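Local coordinates for CCHC-type domain-containing protein (PDB 7C47), which probably trims RNA from its 3' end as a metal-dependent RNase D-type 3'-5' exonuclease and carries zinc knuckles that probably bind nucleic acid, at residues F100-R105 with N139-M144; Q125-A130 with V213-L218. All coordinates share one frame; numbering follows the deposited sequence.

Contact 1 (F100-R105 with N139-M144). With C5P (cytidine-5'-monophosphate), chain D.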
loop_
_atom_site.group_PDB
_atom_site.type_symbol
_atom_site.label_atom_id
_atom_site.label_comp_id
_atom_site.label_asym_id
_atom_site.label_seq_id
_atom_site.Cartn_x
_atom_site.Cartn_y
_atom_site.Cartn_z
ATOM N N PHE A 100 -3.318 -5.046 -1.411
ATOM C CA PHE A 100 -2.955 -4.779 -0.042
ATOM C C PHE A 100 -1.910 -3.677 0.057
ATOM O O PHE A 100 -1.230 -3.409 -0.856
ATOM C CB PHE A 100 -2.297 -5.998 0.597
ATOM C CG PHE A 100 -3.199 -7.104 0.925
ATOM C CD1 PHE A 100 -3.500 -8.046 -0.003
ATOM C CD2 PHE A 100 -3.669 -7.263 2.189
ATOM C CE1 PHE A 100 -4.306 -9.096 0.302
ATOM C CE2 PHE A 100 -4.480 -8.315 2.504
ATOM C CZ PHE A 100 -4.803 -9.232 1.551
ATOM N N PHE A 101 -1.856 -3.010 1.184
ATOM C CA PHE A 101 -0.795 -2.085 1.483
ATOM C C PHE A 101 -0.141 -2.681 2.737
ATOM O O PHE A 101 -0.609 -2.440 3.802
ATOM C CB PHE A 101 -1.277 -0.671 1.742
ATOM C CG PHE A 101 -0.167 0.335 1.716
ATOM C CD1 PHE A 101 0.552 0.632 2.845
ATOM C CD2 PHE A 101 0.208 0.916 0.551
ATOM C CE1 PHE A 101 1.587 1.523 2.798
ATOM C CE2 PHE A 101 1.240 1.778 0.500
ATOM C CZ PHE A 101 1.923 2.103 1.620
ATOM N N ASP A 102 1.002 -3.343 2.558
ATOM C CA ASP A 102 1.753 -4.151 3.541
ATOM C C ASP A 102 0.827 -5.297 3.946
ATOM O O ASP A 102 0.079 -5.210 4.831
ATOM C CB ASP A 102 2.293 -3.346 4.748
ATOM C CG ASP A 102 3.099 -4.185 5.715
ATOM O OD1 ASP A 102 3.337 -5.357 5.447
ATOM O OD2 ASP A 102 3.468 -3.648 6.750
ATOM N N CYS A 103 1.005 -6.424 3.316
ATOM C CA CYS A 103 0.161 -7.567 3.523
ATOM C C CYS A 103 0.638 -8.584 4.559
ATOM O O CYS A 103 -0.075 -9.486 4.868
ATOM C CB CYS A 103 0.045 -8.301 2.199
ATOM S SG CYS A 103 1.518 -9.240 1.765
ATOM N N ARG A 104 1.813 -8.357 5.108
ATOM C CA ARG A 104 2.503 -9.385 5.913
ATOM C C ARG A 104 1.653 -9.899 7.079
ATOM O O ARG A 104 1.347 -11.085 7.157
ATOM C CB ARG A 104 3.856 -8.873 6.434
ATOM C CG ARG A 104 4.899 -8.635 5.354
ATOM C CD ARG A 104 6.113 -7.880 5.877
ATOM N NE ARG A 104 5.801 -6.511 6.288
ATOM C CZ ARG A 104 6.681 -5.633 6.787
ATOM N NH1 ARG A 104 7.973 -5.946 6.944
ATOM N NH2 ARG A 104 6.271 -4.415 7.128
ATOM N N ARG A 105 1.269 -8.983 7.963
ATOM C CA ARG A 105 0.449 -9.303 9.137
ATOM C C ARG A 105 -0.961 -9.763 8.775
ATOM O O ARG A 105 -1.496 -10.666 9.420
ATOM C CB ARG A 105 0.354 -8.092 10.088
ATOM C CG ARG A 105 1.202 -8.179 11.346
ATOM C CD ARG A 105 2.675 -8.443 11.074
ATOM N NE ARG A 105 3.141 -9.751 11.553
ATOM C CZ ARG A 105 4.377 -10.219 11.367
ATOM N NH1 ARG A 105 4.720 -11.410 11.856
ATOM N NH2 ARG A 105 5.279 -9.501 10.684
ATOM N N ASN A 139 15.590 0.195 -0.480
ATOM C CA ASN A 139 14.688 -0.912 -0.099
ATOM C C ASN A 139 13.760 -0.593 1.085
ATOM O O ASN A 139 13.166 -1.499 1.663
ATOM C CB ASN A 139 15.491 -2.200 0.170
ATOM C CG ASN A 139 16.218 -2.191 1.512
ATOM O OD1 ASN A 139 16.693 -1.153 1.966
ATOM N ND2 ASN A 139 16.316 -3.358 2.142
ATOM N N ARG A 140 13.620 0.687 1.427
ATOM C CA ARG A 140 12.757 1.103 2.528
ATOM C C ARG A 140 11.283 1.023 2.142
ATOM O O ARG A 140 10.915 1.279 0.996
ATOM C CB ARG A 140 13.098 2.525 3.004
ATOM C CG ARG A 140 14.438 2.621 3.731
ATOM C CD ARG A 140 14.658 3.979 4.396
ATOM N NE ARG A 140 14.831 5.075 3.432
ATOM C CZ ARG A 140 15.929 5.305 2.698
ATOM N NH1 ARG A 140 17.004 4.516 2.772
ATOM N NH2 ARG A 140 15.950 6.340 1.862
ATOM N N ARG A 141 10.460 0.642 3.114
ATOM C CA ARG A 141 9.012 0.693 2.991
ATOM C C ARG A 141 8.558 2.076 3.427
ATOM O O ARG A 141 9.054 2.598 4.421
ATOM C CB ARG A 141 8.360 -0.360 3.886
ATOM C CG ARG A 141 8.654 -1.803 3.496
ATOM C CD ARG A 141 8.072 -2.766 4.519
ATOM N NE ARG A 141 8.254 -4.172 4.136
ATOM C CZ ARG A 141 7.385 -4.918 3.443
ATOM N NH1 ARG A 141 6.219 -4.431 3.009
ATOM N NH2 ARG A 141 7.696 -6.183 3.174
ATOM N N SER A 142 7.627 2.664 2.681
ATOM C CA SER A 142 7.053 3.963 3.004
ATOM C C SER A 142 5.613 3.813 3.481
ATOM O O SER A 142 4.894 2.909 3.044
ATOM C CB SER A 142 7.081 4.868 1.776
ATOM O OG SER A 142 8.410 5.146 1.386
ATOM N N GLY A 143 5.198 4.723 4.363
ATOM C CA GLY A 143 3.821 4.779 4.856
ATOM C C GLY A 143 2.830 5.208 3.791
ATOM O O GLY A 143 3.206 5.737 2.747
HETATM N N MSE A 144 1.554 4.968 4.068
HETATM C CA MSE A 144 0.464 5.270 3.130
HETATM C C MSE A 144 0.425 6.724 2.719
HETATM O O MSE A 144 0.253 7.030 1.537
HETATM C CB MSE A 144 -0.857 4.872 3.798
HETATM C CG MSE A 144 -2.112 5.138 2.966
HETATM SE SE MSE A 144 -1.944 4.329 1.182
HETATM C CE MSE A 144 -3.019 2.726 1.571
HETATM O O3P C5P D . 7.130 5.517 8.730
HETATM P P C5P D . 8.161 4.457 8.882
HETATM O O1P C5P D . 8.517 4.348 10.320
HETATM O O2P C5P D . 9.233 4.709 7.882
HETATM O "O5'" C5P D . 7.379 3.126 8.486
HETATM C "C5'" C5P D . 7.271 2.714 7.112
HETATM C "C4'" C5P D . 6.462 1.442 6.985
HETATM O "O4'" C5P D . 7.249 0.318 7.458
HETATM C "C3'" C5P D . 5.159 1.377 7.768
HETATM O "O3'" C5P D . 4.083 1.956 7.040
HETATM C "C2'" C5P D . 4.961 -0.124 7.960
HETATM O "O2'" C5P D . 4.293 -0.771 6.893
HETATM C "C1'" C5P D . 6.405 -0.617 8.106
HETATM N N1 C5P D . 6.844 -0.766 9.509
HETATM C C2 C5P D . 6.347 -1.841 10.257
HETATM N N3 C5P D . 6.738 -1.987 11.546
HETATM C C4 C5P D . 7.586 -1.110 12.089
HETATM C C5 C5P D . 8.110 -0.009 11.350
HETATM C C6 C5P D . 7.714 0.125 10.076
HETATM O O2 C5P D . 5.558 -2.634 9.720
HETATM N N4 C5P D . 7.950 -1.295 13.361
#
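Arg104 and Arg141 reach each other from opposite directions and lay their guanidinium groups flat together. The centres are 3.5 Å apart and the planes differ by 15°. Arg141 NE sits over one face of Arg104, toward its rim. The like charges are balanced by nearby carboxylates, Asp102 and Asp237, the latter salt-bridged to both arginines. Arg104 grips Asp102 side-on with two nitrogens. Its NE meets OD1 of Asp102 on the syn side at 2.8 Å. Its NH2 reaches OD2 of Asp102 almost straight (179°, 2.9 Å), from above the carboxylate plane. A bend at chi3 of Arg104 turns the guanidinium back to that acid. Arg141 runs extended to NE; its tie to Asp102 is long and through charge alone, while its NH1 bonds Gln125. Asp102 OD2 also accepts O2' of the bound cytidine monophosphate at 3.0 Å, so Arg104 is well placed to steady this acid.

Phe101 carries the apolar half. Its side chain swings away from the backbone N (chi1 -166°), which puts the ring against 142-144. The selenium of selenomethionine Met144 lies over one face, 4.2 Å from the ring centroid, a Met-aromatic contact. Met144 CE packs against the root of the ring, 3.7 Å from Phe101 CG. Ser142 O stands at the ring edge, 3.4 Å from CZ of Phe101. The polar half lines the ribose side of the nucleotide pocket. Phe101 and Met144 pack behind it, with the Met144 side chain about 4 Å from that of manganese-binding Asp191, as in a DEDD-type exonuclease site.

Contact 2 (Q125-A130 with V213-L218). With C5P (cytidine-5'-monophosphate), chain D.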
loop_
_atom_site.group_PDB
_atom_site.type_symbol
_atom_site.label_atom_id
_atom_site.label_comp_id
_atom_site.label_asym_id
_atom_site.label_seq_id
_atom_site.Cartn_x
_atom_site.Cartn_y
_atom_site.Cartn_z
ATOM N N GLN A 125 2.530 -1.362 -1.210
ATOM C CA GLN A 125 3.687 -0.851 -0.480
ATOM C C GLN A 125 4.962 -1.407 -1.105
ATOM O O GLN A 125 5.901 -0.660 -1.369
ATOM C CB GLN A 125 3.633 -1.221 1.001
ATOM C CG GLN A 125 4.684 -0.500 1.830
ATOM C CD GLN A 125 4.727 -0.963 3.271
ATOM O OE1 GLN A 125 4.784 -2.158 3.549
ATOM N NE2 GLN A 125 4.722 -0.015 4.196
ATOM N N VAL A 126 4.972 -2.719 -1.342
ATOM C CA VAL A 126 6.101 -3.411 -1.977
ATOM C C VAL A 126 6.325 -2.895 -3.401
ATOM O O VAL A 126 7.469 -2.716 -3.819
ATOM C CB VAL A 126 5.899 -4.951 -1.964
ATOM C CG1 VAL A 126 6.934 -5.669 -2.821
ATOM C CG2 VAL A 126 5.944 -5.478 -0.529
ATOM N N PHE A 127 5.233 -2.664 -4.131
ATOM C CA PHE A 127 5.277 -2.037 -5.460
ATOM C C PHE A 127 6.057 -0.717 -5.396
ATOM O O PHE A 127 6.981 -0.512 -6.175
ATOM C CB PHE A 127 3.853 -1.776 -5.986
ATOM C CG PHE A 127 3.719 -1.811 -7.497
ATOM C CD1 PHE A 127 4.648 -1.196 -8.339
ATOM C CD2 PHE A 127 2.623 -2.445 -8.082
ATOM C CE1 PHE A 127 4.492 -1.233 -9.721
ATOM C CE2 PHE A 127 2.467 -2.486 -9.462
ATOM C CZ PHE A 127 3.400 -1.878 -10.286
ATOM N N PHE A 128 5.690 0.164 -4.468
ATOM C CA PHE A 128 6.369 1.453 -4.333
ATOM C C PHE A 128 7.853 1.269 -4.041
ATOM O O PHE A 128 8.680 1.909 -4.673
ATOM C CB PHE A 128 5.727 2.322 -3.251
ATOM C CG PHE A 128 6.267 3.731 -3.210
ATOM C CD1 PHE A 128 5.880 4.665 -4.167
ATOM C CD2 PHE A 128 7.173 4.121 -2.225
ATOM C CE1 PHE A 128 6.375 5.964 -4.136
ATOM C CE2 PHE A 128 7.673 5.415 -2.189
ATOM C CZ PHE A 128 7.273 6.339 -3.147
ATOM N N THR A 129 8.180 0.383 -3.100
ATOM C CA THR A 129 9.576 0.083 -2.763
ATOM C C THR A 129 10.341 -0.514 -3.949
ATOM O O THR A 129 11.536 -0.249 -4.110
ATOM C CB THR A 129 9.660 -0.866 -1.551
ATOM O OG1 THR A 129 9.044 -0.236 -0.422
ATOM C CG2 THR A 129 11.106 -1.218 -1.196
ATOM N N ALA A 130 9.656 -1.312 -4.766
ATOM C CA ALA A 130 10.248 -1.885 -5.977
ATOM C C ALA A 130 10.605 -0.816 -7.013
ATOM O O ALA A 130 11.604 -0.950 -7.726
ATOM C CB ALA A 130 9.315 -2.922 -6.590
ATOM N N VAL A 213 3.545 -7.779 -13.167
ATOM C CA VAL A 213 3.775 -9.221 -13.000
ATOM C C VAL A 213 4.986 -9.505 -12.105
ATOM O O VAL A 213 4.969 -10.457 -11.326
ATOM C CB VAL A 213 3.908 -9.935 -14.374
ATOM C CG1 VAL A 213 4.411 -11.372 -14.233
ATOM C CG2 VAL A 213 2.564 -9.919 -15.101
ATOM N N ALA A 214 6.026 -8.684 -12.205
ATOM C CA ALA A 214 7.201 -8.830 -11.340
ATOM C C ALA A 214 6.871 -8.561 -9.862
ATOM O O ALA A 214 7.364 -9.262 -8.982
ATOM C CB ALA A 214 8.326 -7.923 -11.812
ATOM N N VAL A 215 6.026 -7.563 -9.603
ATOM C CA VAL A 215 5.622 -7.225 -8.233
ATOM C C VAL A 215 4.618 -8.258 -7.704
ATOM O O VAL A 215 4.600 -8.536 -6.506
ATOM C CB VAL A 215 5.050 -5.787 -8.120
ATOM C CG1 VAL A 215 4.742 -5.424 -6.669
ATOM C CG2 VAL A 215 6.029 -4.774 -8.701
ATOM N N GLU A 216 3.789 -8.811 -8.587
ATOM C CA GLU A 216 2.907 -9.937 -8.239
ATOM C C GLU A 216 3.699 -11.143 -7.734
ATOM O O GLU A 216 3.350 -11.738 -6.714
ATOM C CB GLU A 216 2.029 -10.349 -9.428
ATOM C CG GLU A 216 0.852 -9.410 -9.662
ATOM C CD GLU A 216 0.101 -9.659 -10.968
ATOM O OE1 GLU A 216 0.521 -10.520 -11.781
ATOM O OE2 GLU A 216 -0.924 -8.968 -11.183
ATOM N N ARG A 217 4.770 -11.484 -8.444
ATOM C CA ARG A 217 5.629 -12.603 -8.054
ATOM C C ARG A 217 6.398 -12.331 -6.763
ATOM O O ARG A 217 6.541 -13.226 -5.934
ATOM C CB ARG A 217 6.590 -12.969 -9.183
ATOM C CG ARG A 217 5.888 -13.660 -10.335
ATOM C CD ARG A 217 6.866 -14.062 -11.421
ATOM N NE ARG A 217 7.217 -12.924 -12.265
ATOM C CZ ARG A 217 7.998 -12.986 -13.342
ATOM N NH1 ARG A 217 8.242 -11.874 -14.035
ATOM N NH2 ARG A 217 8.545 -14.143 -13.730
ATOM N N LEU A 218 6.885 -11.103 -6.600
ATOM C CA LEU A 218 7.502 -10.672 -5.342
ATOM C C LEU A 218 6.508 -10.731 -4.178
ATOM O O LEU A 218 6.853 -11.198 -3.099
ATOM C CB LEU A 218 8.077 -9.260 -5.489
ATOM C CG LEU A 218 8.687 -8.575 -4.266
ATOM C CD1 LEU A 218 9.707 -9.467 -3.578
ATOM C CD2 LEU A 218 9.317 -7.258 -4.685
HETATM O O3P C5P D . 7.130 5.517 8.730
HETATM P P C5P D . 8.161 4.457 8.882
HETATM O O1P C5P D . 8.517 4.348 10.320
HETATM O O2P C5P D . 9.233 4.709 7.882
HETATM O "O5'" C5P D . 7.379 3.126 8.486
HETATM C "C5'" C5P D . 7.271 2.714 7.112
HETATM C "C4'" C5P D . 6.462 1.442 6.985
HETATM O "O4'" C5P D . 7.249 0.318 7.458
HETATM C "C3'" C5P D . 5.159 1.377 7.768
HETATM O "O3'" C5P D . 4.083 1.956 7.040
HETATM C "C2'" C5P D . 4.961 -0.124 7.960
HETATM O "O2'" C5P D . 4.293 -0.771 6.893
HETATM C "C1'" C5P D . 6.405 -0.617 8.106
HETATM N N1 C5P D . 6.844 -0.766 9.509
HETATM C C2 C5P D . 6.347 -1.841 10.257
HETATM N N3 C5P D . 6.738 -1.987 11.546
HETATM C C4 C5P D . 7.586 -1.110 12.089
HETATM C C5 C5P D . 8.110 -0.009 11.350
HETATM C C6 C5P D . 7.714 0.125 10.076
HETATM O O2 C5P D . 5.558 -2.634 9.720
HETATM N N4 C5P D . 7.950 -1.295 13.361
#
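The Phe127 ring receives Val215 on one face. CG2 of Val215 stands 3.8 Å from the ring centroid and only 10° off the normal, so this methyl sits over the centre as a CH-pi contact. The other methyl, CG1, lies nearer the root of the side chain. Val215 CG1 is 3.6 Å from Phe127 CA and also touches CB and CG of that residue. Val215 therefore straddles the base and the face of one phenylalanine. Its chi1 of -175° sets CG1 opposite the backbone N and CG2 opposite the carbonyl carbon, and both branches are used. The two side chains meet at about a right angle. Leu122 of strand 121-123 touches both of them, and Val208 also packs on Phe127.

Val126 and Ala130, one turn apart, take the rest of the contact. CG1 of Val126 presses on CD2 of Leu218 at 3.4 Å, a tight carbon pair. Leu218 holds CG away from its own backbone N, and its CD2 branch faces the valine. Ala130 CB comes to 4.3 Å from CG2 of Val215, a looser touch. Beyond Leu218 lie Trp247 and Leu248 of helix 245-251.

The axes of segments 125-130 and 213-218 approach to 9.8 Å, with 121° between their N-to-C directions. This crossing joins helix 124-136 to helix 212-226. Every touching residue is buried and every touching side chain is a hydrocarbon. The contact thus rests on shape and dispersion, with burial of apolar surface the likely source of its stability, and the polar work of Gln125 is done on another side of its helix.

The centres of contact 1 and contact 2 lie 10 Å apart, and helix 124-136 connects them. Gln125 OE1 takes NH1 of Arg141 at 2.7 Å, a probable hydrogen bond. Thr129 OG1 makes another with Arg140 O at 2.8 Å. Helix 124-136 thus packs on helix 212-226 with one side and bonds the 139-144 segment with another. Both contacts touch the same cytidine monophosphate and share its O2'. Gln125 NE2 donates to this O2' at 2.8 Å, and the hydroxyl in turn donates to contact 1. Recognition of this hydroxyl fits an enzyme acting on RNA. The side chain of Asp102 is about 6 Å from a bound manganese ion, whereas that of Val126 is about 12 Å away.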